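Manganese-dependent ADP-ribose/CDP-alcohol diphosphatase (Danio rerio, PDB 2NXF) probably hydrolyses the diphosphate link of ADP-ribose and of CDP-alcohols such as CDP-choline at a dinuclear metal centre. Local coordinates at residues Leu152-Arg157 with Glu162-Ser167; Arg169-His174 with Gln179-Pro184; Ala133-Pro138 with Leu206-Ala211; Arg48-Gln53 with Lys309-Val314. All coordinates share one frame; numbering follows the deposited sequence.

Contact 1. Residues Leu152-Arg157 with Glu162-Ser167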
loop_
_atom_site.group_PDB
_atom_site.type_symbol
_atom_site.label_atom_id
_atom_site.label_comp_id
_atom_site.label_asym_id
_atom_site.label_seq_id
_atom_site.Cartn_x
_atom_site.Cartn_y
_atom_site.Cartn_z
ATOM N N LEU A 152 -2.110 -13.924 -1.402
ATOM C CA LEU A 152 -1.342 -14.953 -2.093
ATOM C C LEU A 152 0.094 -14.462 -2.145
ATOM O O LEU A 152 0.376 -13.462 -2.783
ATOM C CB LEU A 152 -1.896 -15.178 -3.506
ATOM C CG LEU A 152 -3.357 -15.630 -3.592
ATOM C CD1 LEU A 152 -3.687 -15.872 -5.055
ATOM C CD2 LEU A 152 -3.612 -16.885 -2.763
ATOM N N SER A 153 0.991 -15.139 -1.438
ATOM C CA SER A 153 2.411 -14.796 -1.466
ATOM C C SER A 153 3.188 -15.943 -0.866
ATOM O O SER A 153 2.615 -16.816 -0.199
ATOM C CB SER A 153 2.682 -13.522 -0.655
ATOM O OG SER A 153 2.467 -13.726 0.744
ATOM N N VAL A 154 4.492 -15.963 -1.121
ATOM C CA VAL A 154 5.330 -16.921 -0.417
ATOM C C VAL A 154 5.951 -16.292 0.831
ATOM O O VAL A 154 6.356 -17.001 1.743
ATOM C CB VAL A 154 6.402 -17.563 -1.325
ATOM C CG1 VAL A 154 5.746 -18.431 -2.389
ATOM C CG2 VAL A 154 7.295 -16.499 -1.955
ATOM N N ILE A 155 6.004 -14.957 0.867
ATOM C CA ILE A 155 6.662 -14.266 1.978
ATOM C C ILE A 155 5.708 -13.981 3.147
ATOM O O ILE A 155 6.167 -13.765 4.289
ATOM C CB ILE A 155 7.357 -12.958 1.533
ATOM C CG1 ILE A 155 6.327 -11.941 0.990
ATOM C CG2 ILE A 155 8.496 -13.243 0.555
ATOM C CD1 ILE A 155 6.907 -10.562 0.829
ATOM N N GLY A 156 4.407 -14.005 2.862
ATOM C CA GLY A 156 3.374 -13.700 3.861
ATOM C C GLY A 156 2.452 -14.853 4.235
ATOM O O GLY A 156 1.377 -14.643 4.815
ATOM N N ARG A 157 2.856 -16.069 3.886
ATOM C CA ARG A 157 2.106 -17.276 4.257
ATOM C C ARG A 157 3.086 -18.340 4.775
ATOM O O ARG A 157 4.259 -18.323 4.414
ATOM C CB ARG A 157 1.329 -17.794 3.042
ATOM C CG ARG A 157 0.182 -16.884 2.559
ATOM C CD ARG A 157 -0.925 -16.763 3.623
ATOM N NE ARG A 157 -2.003 -15.867 3.196
ATOM C CZ ARG A 157 -2.996 -15.468 3.986
ATOM N NH1 ARG A 157 -3.029 -15.840 5.274
ATOM N NH2 ARG A 157 -3.946 -14.677 3.490
ATOM N N GLU A 162 -1.935 -24.359 2.643
ATOM C CA GLU A 162 -2.593 -24.423 1.347
ATOM C C GLU A 162 -2.290 -23.168 0.531
ATOM O O GLU A 162 -1.931 -23.243 -0.646
ATOM C CB GLU A 162 -4.098 -24.576 1.569
ATOM C CG GLU A 162 -4.910 -24.983 0.362
ATOM C CD GLU A 162 -6.329 -25.406 0.754
ATOM O OE1 GLU A 162 -7.062 -24.586 1.355
ATOM O OE2 GLU A 162 -6.703 -26.561 0.470
ATOM N N LYS A 163 -2.412 -22.008 1.165
ATOM C CA LYS A 163 -2.196 -20.762 0.466
ATOM C C LYS A 163 -0.732 -20.538 0.068
ATOM O O LYS A 163 -0.454 -20.063 -1.024
ATOM C CB LYS A 163 -2.771 -19.585 1.260
ATOM C CG LYS A 163 -3.413 -18.590 0.358
ATOM C CD LYS A 163 -4.300 -17.572 1.100
ATOM C CE LYS A 163 -5.779 -17.829 0.849
ATOM N NZ LYS A 163 -6.614 -16.731 1.421
ATOM N N HIS A 164 0.208 -20.920 0.926
ATOM C CA HIS A 164 1.628 -20.806 0.553
ATOM C C HIS A 164 1.950 -21.712 -0.639
ATOM O O HIS A 164 2.655 -21.303 -1.568
ATOM C CB HIS A 164 2.537 -21.165 1.727
ATOM C CG HIS A 164 3.994 -21.004 1.428
ATOM N ND1 HIS A 164 4.723 -21.960 0.754
ATOM C CD2 HIS A 164 4.858 -19.997 1.708
ATOM C CE1 HIS A 164 5.972 -21.546 0.627
ATOM N NE2 HIS A 164 6.083 -20.364 1.200
ATOM N N THR A 165 1.443 -22.942 -0.592
ATOM C CA THR A 165 1.688 -23.919 -1.663
ATOM C C THR A 165 1.091 -23.402 -2.980
ATOM O O THR A 165 1.749 -23.429 -4.022
ATOM C CB THR A 165 1.107 -25.301 -1.299
ATOM O OG1 THR A 165 1.693 -25.752 -0.070
ATOM C CG2 THR A 165 1.420 -26.327 -2.383
ATOM N N HIS A 166 -0.147 -22.916 -2.921
ATOM C CA HIS A 166 -0.795 -22.331 -4.093
ATOM C C HIS A 166 0.039 -21.193 -4.679
ATOM O O HIS A 166 0.295 -21.146 -5.882
ATOM C CB HIS A 166 -2.186 -21.813 -3.721
ATOM C CG HIS A 166 -2.959 -21.277 -4.886
ATOM N ND1 HIS A 166 -3.172 -22.006 -6.035
ATOM C CD2 HIS A 166 -3.580 -20.088 -5.072
ATOM C CE1 HIS A 166 -3.889 -21.289 -6.881
ATOM N NE2 HIS A 166 -4.155 -20.124 -6.320
ATOM N N SER A 167 0.455 -20.274 -3.806
ATOM C CA SER A 167 1.258 -19.102 -4.181
ATOM C C SER A 167 2.623 -19.486 -4.761
ATOM O O SER A 167 3.085 -18.889 -5.736
ATOM C CB SER A 167 1.441 -18.217 -2.956
ATOM O OG SER A 167 0.160 -17.802 -2.472
HETATM O O HOH W 1 8.637 -19.563 1.404
#
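Leu152-Arg157 is a loop folded back over the first turns of the helix that follows it in the calcineurin-like phosphoesterase fold, a partly buried packing contact between the chain leaving strand 142-146 and helix 162-174. The loop is shaped by an ST motif, in which Ser153 OG accepts from Gly156 N (2.9 Å) and also bonds to Tyr150 O. His164, its CG anti to the backbone N (chi1 -177°), carries its ring into the bend of the loop. Val154 CG1 lies over one face of that ring, offset toward the rim, while a water oxygen in the ring plane sits 2.7 Å from His164 NE2. At the other end, Arg157 and Lys163 run past each other obliquely, and Lys163 CD rests over a face of the guanidinium, 3.5 Å from Arg157 NE. Their like charges are probably offset by Asp151, which forms salt bridges with both, and Asp130 takes a further arm of Arg157. A leucine in place of Arg157 would probably leave Asp130 and Asp151 each one partner short and the aliphatic chain of Lys163 without its flat cover. Leu152 CD2 reaches Lys163 CG and the ring edge of His166, whose side chain adjoins a bound zinc ion outside the dinuclear centre. Ser167 OG, 3.0 Å from Ser153 N, donates to Lys163 O at 2.8 Å, from the face of that carbonyl opposite Ser167 N.

Contact 2. Residues Arg169-His174 with Gln179-Pro184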
loop_
_atom_site.group_PDB
_atom_site.type_symbol
_atom_site.label_atom_id
_atom_site.label_comp_id
_atom_site.label_asym_id
_atom_site.label_seq_id
_atom_site.Cartn_x
_atom_site.Cartn_y
_atom_site.Cartn_z
ATOM N N ARG A 169 3.322 -22.308 -6.273
ATOM C CA ARG A 169 3.041 -22.884 -7.596
ATOM C C ARG A 169 2.829 -21.793 -8.665
ATOM O O ARG A 169 3.347 -21.912 -9.781
ATOM C CB ARG A 169 1.836 -23.811 -7.503
ATOM C CG ARG A 169 2.186 -25.090 -6.780
ATOM C CD ARG A 169 0.994 -25.993 -6.531
ATOM N NE ARG A 169 1.442 -27.220 -5.881
ATOM C CZ ARG A 169 0.642 -28.157 -5.377
ATOM N NH1 ARG A 169 -0.676 -28.023 -5.449
ATOM N NH2 ARG A 169 1.164 -29.240 -4.801
ATOM N N ILE A 170 2.062 -20.756 -8.322
ATOM C CA ILE A 170 1.827 -19.622 -9.229
ATOM C C ILE A 170 3.157 -18.924 -9.545
ATOM O O ILE A 170 3.501 -18.729 -10.711
ATOM C CB ILE A 170 0.847 -18.576 -8.627
ATOM C CG1 ILE A 170 -0.561 -19.162 -8.426
ATOM C CG2 ILE A 170 0.838 -17.259 -9.471
ATOM C CD1 ILE A 170 -1.461 -18.248 -7.523
ATOM N N LEU A 171 3.907 -18.584 -8.503
ATOM C CA LEU A 171 5.180 -17.880 -8.675
ATOM C C LEU A 171 6.173 -18.680 -9.526
ATOM O O LEU A 171 6.786 -18.134 -10.455
ATOM C CB LEU A 171 5.813 -17.569 -7.323
ATOM C CG LEU A 171 7.206 -16.911 -7.299
ATOM C CD1 LEU A 171 7.210 -15.625 -8.140
ATOM C CD2 LEU A 171 7.595 -16.631 -5.837
ATOM N N THR A 172 6.346 -19.961 -9.207
ATOM C CA THR A 172 7.364 -20.764 -9.898
ATOM C C THR A 172 6.905 -21.248 -11.282
ATOM O O THR A 172 7.728 -21.648 -12.112
ATOM C CB THR A 172 7.901 -21.923 -9.029
ATOM O OG1 THR A 172 6.827 -22.816 -8.680
ATOM C CG2 THR A 172 8.578 -21.368 -7.758
ATOM N N GLN A 173 5.599 -21.197 -11.544
ATOM C CA GLN A 173 5.113 -21.424 -12.912
ATOM C C GLN A 173 5.572 -20.302 -13.852
ATOM O O GLN A 173 5.812 -20.532 -15.040
ATOM C CB GLN A 173 3.586 -21.558 -12.949
ATOM C CG GLN A 173 3.003 -21.998 -14.302
ATOM C CD GLN A 173 3.640 -23.262 -14.863
ATOM O OE1 GLN A 173 3.979 -24.198 -14.123
ATOM N NE2 GLN A 173 3.803 -23.303 -16.186
ATOM N N HIS A 174 5.709 -19.096 -13.307
ATOM C CA HIS A 174 6.098 -17.940 -14.099
ATOM C C HIS A 174 7.576 -17.587 -13.980
ATOM O O HIS A 174 8.148 -16.970 -14.891
ATOM C CB HIS A 174 5.253 -16.734 -13.687
ATOM C CG HIS A 174 3.810 -16.849 -14.078
ATOM N ND1 HIS A 174 3.346 -16.471 -15.321
ATOM C CD2 HIS A 174 2.733 -17.305 -13.396
ATOM C CE1 HIS A 174 2.044 -16.690 -15.387
ATOM N NE2 HIS A 174 1.646 -17.191 -14.230
ATOM N N GLN A 179 16.699 -20.263 -7.434
ATOM C CA GLN A 179 17.810 -19.892 -6.561
ATOM C C GLN A 179 17.661 -18.471 -5.997
ATOM O O GLN A 179 18.238 -18.151 -4.957
ATOM C CB GLN A 179 19.150 -20.070 -7.287
ATOM C CG GLN A 179 19.558 -18.956 -8.273
ATOM C CD GLN A 179 18.610 -18.770 -9.465
ATOM O OE1 GLN A 179 17.947 -19.713 -9.911
ATOM N NE2 GLN A 179 18.564 -17.546 -9.994
ATOM N N ASP A 180 16.892 -17.625 -6.685
ATOM C CA ASP A 180 16.586 -16.282 -6.196
ATOM C C ASP A 180 15.346 -15.748 -6.885
ATOM O O ASP A 180 15.425 -15.105 -7.937
ATOM C CB ASP A 180 17.760 -15.316 -6.397
ATOM C CG ASP A 180 17.492 -13.929 -5.802
ATOM O OD1 ASP A 180 16.423 -13.703 -5.182
ATOM O OD2 ASP A 180 18.369 -13.054 -5.958
ATOM N N LEU A 181 14.197 -15.998 -6.267
ATOM C CA LEU A 181 12.921 -15.610 -6.854
ATOM C C LEU A 181 12.620 -14.096 -6.794
ATOM O O LEU A 181 11.564 -13.651 -7.256
ATOM C CB LEU A 181 11.775 -16.466 -6.272
ATOM C CG LEU A 181 11.763 -17.925 -6.757
ATOM C CD1 LEU A 181 10.876 -18.803 -5.870
ATOM C CD2 LEU A 181 11.339 -18.045 -8.213
ATOM N N ASN A 182 13.541 -13.306 -6.234
ATOM C CA ASN A 182 13.438 -11.837 -6.321
ATOM C C ASN A 182 13.900 -11.325 -7.690
ATOM O O ASN A 182 13.666 -10.162 -8.034
ATOM C CB ASN A 182 14.250 -11.145 -5.215
ATOM C CG ASN A 182 13.622 -11.311 -3.843
ATOM O OD1 ASN A 182 12.424 -11.109 -3.663
ATOM N ND2 ASN A 182 14.441 -11.722 -2.870
ATOM N N LEU A 183 14.567 -12.183 -8.453
ATOM C CA LEU A 183 14.996 -11.815 -9.807
ATOM C C LEU A 183 13.865 -12.111 -10.790
ATOM O O LEU A 183 13.379 -13.246 -10.840
ATOM C CB LEU A 183 16.267 -12.569 -10.224
ATOM C CG LEU A 183 17.513 -12.353 -9.360
ATOM C CD1 LEU A 183 18.661 -13.225 -9.844
ATOM C CD2 LEU A 183 17.912 -10.865 -9.348
ATOM N N PRO A 184 13.460 -11.104 -11.588
ATOM C CA PRO A 184 12.304 -11.320 -12.460
ATOM C C PRO A 184 12.639 -12.309 -13.572
ATOM O O PRO A 184 13.819 -12.468 -13.914
ATOM C CB PRO A 184 12.027 -9.928 -13.027
ATOM C CG PRO A 184 13.338 -9.238 -12.992
ATOM C CD PRO A 184 14.014 -9.747 -11.740
#
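Leu171 and Thr172, neighbours in the last turns of helix 162-174, both meet one methyl of Leu181. Leu171 comes first: its CG stands anti to the backbone N (chi1 176°), which carries CD2 to within 3.9 Å of Leu181 CD1. One residue on, Thr172 brings its methyl to the same place, with CG2 3.9 Å from Leu181 CD1, while its OG1 turns back to the helix and bonds to Trp168 O. Leu181 thus sets a single methyl against both side chains, crossing each at a slant. It is presented by a type I beta turn from Asp180 to Leu183, closed by Leu183 N to Asp180 O at 3.1 Å. An Asx turn overlaps it, Asn182 N donating to Asp180 OD1 from above the carboxylate plane. The contact is plain packing. It lays the loop between helices 162-174 and 203-219 against the end of the first of them, with the backbone of Leu181 bonded to Lys196 further along that same loop.

Contact 3. Residues Ala133-Pro138 with Leu206-Ala211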
loop_
_atom_site.group_PDB
_atom_site.type_symbol
_atom_site.label_atom_id
_atom_site.label_comp_id
_atom_site.label_asym_id
_atom_site.label_seq_id
_atom_site.Cartn_x
_atom_site.Cartn_y
_atom_site.Cartn_z
ATOM N N ALA A 133 -7.678 -7.487 5.409
ATOM C CA ALA A 133 -8.408 -6.572 4.557
ATOM C C ALA A 133 -9.640 -6.156 5.312
ATOM O O ALA A 133 -10.270 -6.971 6.027
ATOM C CB ALA A 133 -8.815 -7.268 3.260
ATOM N N TYR A 134 -10.003 -4.890 5.143
ATOM C CA TYR A 134 -11.183 -4.372 5.837
ATOM C C TYR A 134 -11.710 -3.145 5.152
ATOM O O TYR A 134 -11.024 -2.565 4.322
ATOM C CB TYR A 134 -10.896 -4.095 7.310
ATOM C CG TYR A 134 -9.889 -2.988 7.634
ATOM C CD1 TYR A 134 -10.335 -1.710 8.003
ATOM C CD2 TYR A 134 -8.503 -3.235 7.627
ATOM C CE1 TYR A 134 -9.448 -0.698 8.358
ATOM C CE2 TYR A 134 -7.599 -2.204 7.982
ATOM C CZ TYR A 134 -8.084 -0.950 8.339
ATOM O OH TYR A 134 -7.215 0.069 8.711
ATOM N N GLU A 135 -12.950 -2.791 5.482
ATOM C CA GLU A 135 -13.580 -1.630 4.875
ATOM C C GLU A 135 -14.417 -0.924 5.924
ATOM O O GLU A 135 -14.933 -1.562 6.846
ATOM C CB GLU A 135 -14.427 -2.038 3.653
ATOM C CG GLU A 135 -15.450 -3.159 3.908
ATOM C CD GLU A 135 -16.849 -2.677 4.232
ATOM O OE1 GLU A 135 -17.735 -3.556 4.451
ATOM O OE2 GLU A 135 -17.075 -1.435 4.294
ATOM N N PHE A 136 -14.525 0.395 5.775
ATOM C CA PHE A 136 -15.318 1.207 6.688
ATOM C C PHE A 136 -15.706 2.495 6.004
ATOM O O PHE A 136 -15.085 2.884 4.988
ATOM C CB PHE A 136 -14.498 1.496 7.960
ATOM C CG PHE A 136 -13.258 2.323 7.716
ATOM C CD1 PHE A 136 -13.245 3.688 8.009
ATOM C CD2 PHE A 136 -12.091 1.730 7.231
ATOM C CE1 PHE A 136 -12.086 4.439 7.788
ATOM C CE2 PHE A 136 -10.938 2.480 7.014
ATOM C CZ PHE A 136 -10.949 3.836 7.287
ATOM N N SER A 137 -16.708 3.178 6.570
ATOM C CA SER A 137 -17.072 4.476 6.055
ATOM C C SER A 137 -16.604 5.567 7.019
ATOM O O SER A 137 -17.125 5.665 8.117
ATOM C CB SER A 137 -18.583 4.558 5.841
ATOM O OG SER A 137 -18.935 5.865 5.430
ATOM N N PRO A 138 -15.636 6.398 6.591
ATOM C CA PRO A 138 -15.103 7.485 7.419
ATOM C C PRO A 138 -16.001 8.726 7.458
ATOM O O PRO A 138 -15.859 9.570 8.356
ATOM C CB PRO A 138 -13.788 7.826 6.713
ATOM C CG PRO A 138 -14.065 7.541 5.259
ATOM C CD PRO A 138 -14.971 6.328 5.273
ATOM N N LEU A 206 -11.105 -11.191 -3.567
ATOM C CA LEU A 206 -11.699 -10.470 -4.712
ATOM C C LEU A 206 -13.221 -10.505 -4.692
ATOM O O LEU A 206 -13.879 -9.530 -5.086
ATOM C CB LEU A 206 -11.210 -11.051 -6.044
ATOM C CG LEU A 206 -9.717 -10.836 -6.292
ATOM C CD1 LEU A 206 -9.263 -11.804 -7.425
ATOM C CD2 LEU A 206 -9.405 -9.409 -6.641
ATOM N N GLN A 207 -13.784 -11.641 -4.272
ATOM C CA GLN A 207 -15.240 -11.789 -4.176
ATOM C C GLN A 207 -15.791 -10.805 -3.142
ATOM O O GLN A 207 -16.840 -10.185 -3.351
ATOM C CB GLN A 207 -15.612 -13.242 -3.855
ATOM C CG GLN A 207 -15.452 -14.147 -5.089
ATOM C CD GLN A 207 -15.772 -15.618 -4.843
ATOM O OE1 GLN A 207 -15.653 -16.123 -3.719
ATOM N NE2 GLN A 207 -16.162 -16.320 -5.905
ATOM N N TRP A 208 -15.064 -10.638 -2.038
ATOM C CA TRP A 208 -15.466 -9.668 -1.024
ATOM C C TRP A 208 -15.354 -8.217 -1.532
ATOM O O TRP A 208 -16.282 -7.421 -1.367
ATOM C CB TRP A 208 -14.645 -9.883 0.252
ATOM C CG TRP A 208 -14.704 -8.790 1.296
ATOM C CD1 TRP A 208 -15.648 -8.623 2.290
ATOM C CD2 TRP A 208 -13.737 -7.749 1.489
ATOM N NE1 TRP A 208 -15.329 -7.527 3.068
ATOM C CE2 TRP A 208 -14.160 -6.977 2.600
ATOM C CE3 TRP A 208 -12.553 -7.394 0.825
ATOM C CZ2 TRP A 208 -13.451 -5.868 3.050
ATOM C CZ3 TRP A 208 -11.834 -6.278 1.277
ATOM C CH2 TRP A 208 -12.287 -5.536 2.383
ATOM N N LEU A 209 -14.233 -7.882 -2.153
ATOM C CA LEU A 209 -14.075 -6.546 -2.742
ATOM C C LEU A 209 -15.229 -6.275 -3.731
ATOM O O LEU A 209 -15.875 -5.223 -3.698
ATOM C CB LEU A 209 -12.747 -6.482 -3.500
ATOM C CG LEU A 209 -12.558 -5.183 -4.302
ATOM C CD1 LEU A 209 -12.606 -3.936 -3.406
ATOM C CD2 LEU A 209 -11.210 -5.291 -5.071
ATOM N N ASP A 210 -15.489 -7.238 -4.607
ATOM C CA ASP A 210 -16.571 -7.092 -5.589
ATOM C C ASP A 210 -17.933 -6.844 -4.915
ATOM O O ASP A 210 -18.723 -6.016 -5.377
ATOM C CB ASP A 210 -16.630 -8.318 -6.502
ATOM C CG ASP A 210 -17.637 -8.156 -7.604
ATOM O OD1 ASP A 210 -17.477 -7.243 -8.445
ATOM O OD2 ASP A 210 -18.626 -8.909 -7.601
ATOM N N ALA A 211 -18.183 -7.550 -3.810
ATOM C CA ALA A 211 -19.435 -7.385 -3.043
ATOM C C ALA A 211 -19.522 -6.007 -2.403
ATOM O O ALA A 211 -20.569 -5.352 -2.471
ATOM C CB ALA A 211 -19.548 -8.473 -1.970
#
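The indole of Trp208 points its six-membered ring at the backbone of Ala133-Pro138, with Tyr134 C and Glu135 N in its plane at the edge. Ala133 CB and Glu135 CG approach it obliquely, at 3.7 Å from Trp208 CZ3 and 3.5 Å from Trp208 CZ2. This is helix-on-sheet packing in the calcineurin-like phosphoesterase fold: helix 203-219 lies against the seven-stranded mixed sheet near strand 134-139, and Trp208 also touches Val145 of the adjoining strand. CG of Trp208 stands anti to the backbone N (chi1 167°), which sends the ring out from the helix toward the sheet. The carboxylate of Glu135 is turned 44° from the indole plane and finds its partners in Ser124 and Arg143. Ser124 OG also bonds to Trp208 NE1, so one hydroxyl ties the helix and strand side chains together. An alanine in place of Trp208 would probably open a gap between helix and strand and leave Ser124 OG without its indole partner. At the far rim, Trp208 CH2 comes to 3.6 Å from Tyr134 N.

Contact 4. Residues Arg48-Gln53 with Lys309-Val314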
loop_
_atom_site.group_PDB
_atom_site.type_symbol
_atom_site.label_atom_id
_atom_site.label_comp_id
_atom_site.label_asym_id
_atom_site.label_seq_id
_atom_site.Cartn_x
_atom_site.Cartn_y
_atom_site.Cartn_z
ATOM N N ARG A 48 -0.984 17.526 11.565
ATOM C CA ARG A 48 -1.532 18.096 12.796
ATOM C C ARG A 48 -2.074 19.499 12.550
ATOM O O ARG A 48 -3.185 19.822 12.975
ATOM C CB ARG A 48 -0.478 18.119 13.909
ATOM C CG ARG A 48 -0.201 16.748 14.512
ATOM C CD ARG A 48 0.905 16.803 15.581
ATOM N NE ARG A 48 0.620 17.732 16.675
ATOM C CZ ARG A 48 -0.280 17.532 17.639
ATOM N NH1 ARG A 48 -1.019 16.426 17.670
ATOM N NH2 ARG A 48 -0.440 18.446 18.586
ATOM N N ARG A 49 -1.302 20.327 11.847
ATOM C CA ARG A 49 -1.732 21.706 11.533
ATOM C C ARG A 49 -3.017 21.719 10.706
ATOM O O ARG A 49 -3.897 22.581 10.875
ATOM C CB ARG A 49 -0.640 22.441 10.754
ATOM C CG ARG A 49 0.513 22.974 11.578
ATOM C CD ARG A 49 1.374 23.882 10.695
ATOM N NE ARG A 49 2.708 24.083 11.257
ATOM C CZ ARG A 49 3.805 23.437 10.863
ATOM N NH1 ARG A 49 3.760 22.547 9.877
ATOM N NH2 ARG A 49 4.964 23.696 11.454
ATOM N N GLU A 50 -3.105 20.742 9.814
ATOM C CA GLU A 50 -4.235 20.573 8.904
ATOM C C GLU A 50 -5.486 20.031 9.613
ATOM O O GLU A 50 -6.563 20.001 9.016
ATOM C CB GLU A 50 -3.819 19.618 7.756
ATOM C CG GLU A 50 -2.911 20.345 6.750
ATOM C CD GLU A 50 -2.265 19.441 5.706
ATOM O OE1 GLU A 50 -2.199 18.224 5.898
ATOM O OE2 GLU A 50 -1.753 19.991 4.706
ATOM N N ARG A 51 -5.323 19.573 10.863
ATOM C CA ARG A 51 -6.416 18.893 11.612
ATOM C C ARG A 51 -6.997 17.688 10.772
ATOM O O ARG A 51 -8.216 17.535 10.621
ATOM C CB ARG A 51 -7.489 19.917 12.098
ATOM C CG ARG A 51 -6.890 21.081 12.923
ATOM C CD ARG A 51 -7.965 21.910 13.624
ATOM N NE ARG A 51 -7.373 22.925 14.496
ATOM C CZ ARG A 51 -8.054 23.618 15.403
ATOM N NH1 ARG A 51 -7.421 24.519 16.144
ATOM N NH2 ARG A 51 -9.366 23.420 15.564
ATOM N N VAL A 52 -6.109 16.838 10.234
ATOM C CA VAL A 52 -6.572 15.659 9.424
ATOM C C VAL A 52 -7.405 14.711 10.302
ATOM O O VAL A 52 -7.168 14.621 11.508
ATOM C CB VAL A 52 -5.443 14.843 8.710
ATOM C CG1 VAL A 52 -4.561 15.758 7.845
ATOM C CG2 VAL A 52 -4.601 14.055 9.722
ATOM N N GLN A 53 -8.356 14.005 9.696
ATOM C CA GLN A 53 -9.251 13.141 10.459
ATOM C C GLN A 53 -8.718 11.720 10.623
ATOM O O GLN A 53 -9.165 10.988 11.509
ATOM C CB GLN A 53 -10.648 13.153 9.847
ATOM C CG GLN A 53 -11.382 14.465 10.102
ATOM C CD GLN A 53 -12.474 14.734 9.098
ATOM O OE1 GLN A 53 -12.215 15.223 7.999
ATOM N NE2 GLN A 53 -13.715 14.442 9.480
ATOM N N LYS A 309 -3.050 17.123 -2.115
ATOM C CA LYS A 309 -1.970 18.104 -2.034
ATOM C C LYS A 309 -0.686 17.376 -1.667
ATOM O O LYS A 309 -0.550 16.853 -0.546
ATOM C CB LYS A 309 -2.308 19.171 -0.982
ATOM C CG LYS A 309 -3.588 19.984 -1.257
ATOM C CD LYS A 309 -3.511 20.814 -2.530
ATOM C CE LYS A 309 -2.558 21.982 -2.363
ATOM N NZ LYS A 309 -2.503 22.850 -3.565
ATOM N N GLY A 310 0.226 17.281 -2.636
ATOM C CA GLY A 310 1.467 16.537 -2.445
ATOM C C GLY A 310 2.592 17.475 -2.097
ATOM O O GLY A 310 2.516 18.679 -2.389
ATOM N N ARG A 311 3.618 16.919 -1.450
ATOM C CA ARG A 311 4.837 17.642 -1.125
ATOM C C ARG A 311 6.028 16.960 -1.758
ATOM O O ARG A 311 6.084 15.733 -1.831
ATOM C CB ARG A 311 5.074 17.663 0.388
ATOM C CG ARG A 311 4.241 18.659 1.155
ATOM C CD ARG A 311 2.751 18.341 1.201
ATOM N NE ARG A 311 2.179 18.948 2.400
ATOM C CZ ARG A 311 0.992 18.646 2.909
ATOM N NH1 ARG A 311 0.199 17.768 2.304
ATOM N NH2 ARG A 311 0.610 19.230 4.034
ATOM N N GLY A 312 6.987 17.781 -2.184
ATOM C CA GLY A 312 8.262 17.289 -2.667
ATOM C C GLY A 312 8.092 16.497 -3.947
ATOM O O GLY A 312 7.723 17.063 -4.982
ATOM N N ARG A 313 8.358 15.195 -3.868
ATOM C CA ARG A 313 8.278 14.307 -5.032
ATOM C C ARG A 313 6.844 13.977 -5.452
ATOM O O ARG A 313 6.631 13.472 -6.566
ATOM C CB ARG A 313 9.059 13.014 -4.769
ATOM C CG ARG A 313 10.532 13.286 -4.487
ATOM C CD ARG A 313 11.290 12.003 -4.210
ATOM N NE ARG A 313 11.081 11.013 -5.251
ATOM C CZ ARG A 313 10.797 9.729 -5.049
ATOM N NH1 ARG A 313 10.689 9.210 -3.826
ATOM N NH2 ARG A 313 10.632 8.951 -6.106
ATOM N N VAL A 314 5.874 14.227 -4.561
ATOM C CA VAL A 314 4.462 13.907 -4.861
ATOM C C VAL A 314 3.755 15.130 -5.459
ATOM O O VAL A 314 3.649 16.181 -4.807
ATOM C CB VAL A 314 3.689 13.483 -3.606
ATOM C CG1 VAL A 314 2.218 13.150 -3.984
ATOM C CG2 VAL A 314 4.367 12.310 -2.905
#
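Glu50 and Arg311 join two backbones that stay well apart, the nearest CA atoms, those of Glu50 and Lys309, being 11.4 Å from each other. Helix 35-49 ends in a Schellman motif, with Arg51 at positive phi and Arg51 N bonded to Arg48 O at 3.0 Å. On the other side, strand 305-312 gives way to a type II' beta turn from Arg311 to Val314, closed by Val314 N to Arg311 O, with Gly312 at positive phi. Across this span the two side chains come from opposite directions and meet in a salt bridge at the protein surface, Arg311 NH2 donating to Glu50 OE2 at 2.6 Å with an N-H...O angle of 132°. In the fold, the bridge ties the end of helix 35-49 to a strand of the six-stranded mixed sheet. The acceptor oxygen is met from above the carboxylate plane, and the carboxylate and guanidinium planes stand 57° apart, so the groups do not pair flat. Arg311 bends at chi2 (68°), and its NH1 swings back for a weak bond to Lys309 O at 3.1 Å. Thr298 OG1, on the neighbouring strand 295-301, bonds to both Glu50 OE1 and Arg311 NH1, while Gln46 takes a further bond from Arg311 NH2.

Contacts 1 and 2 follow each other along the chain and share helix 162-174; their centres are 12 Å apart and they touch where Val154 CG2 meets Leu171 CD2 at 3.9 Å. Both are nested within the span closed by contact 3, whose centre is about 21 Å from that of contact 1 and whose helix 203-219 comes next. Contact 4 encloses all three in sequence and lies across the chain's centre from contacts 1 and 2, about 36 and 38 Å away between centres. Contacts 3 and 4 each fasten a helix to one of the two large sheets, while contacts 1 and 2 lay the loops before and after helix 162-174 against its two ends.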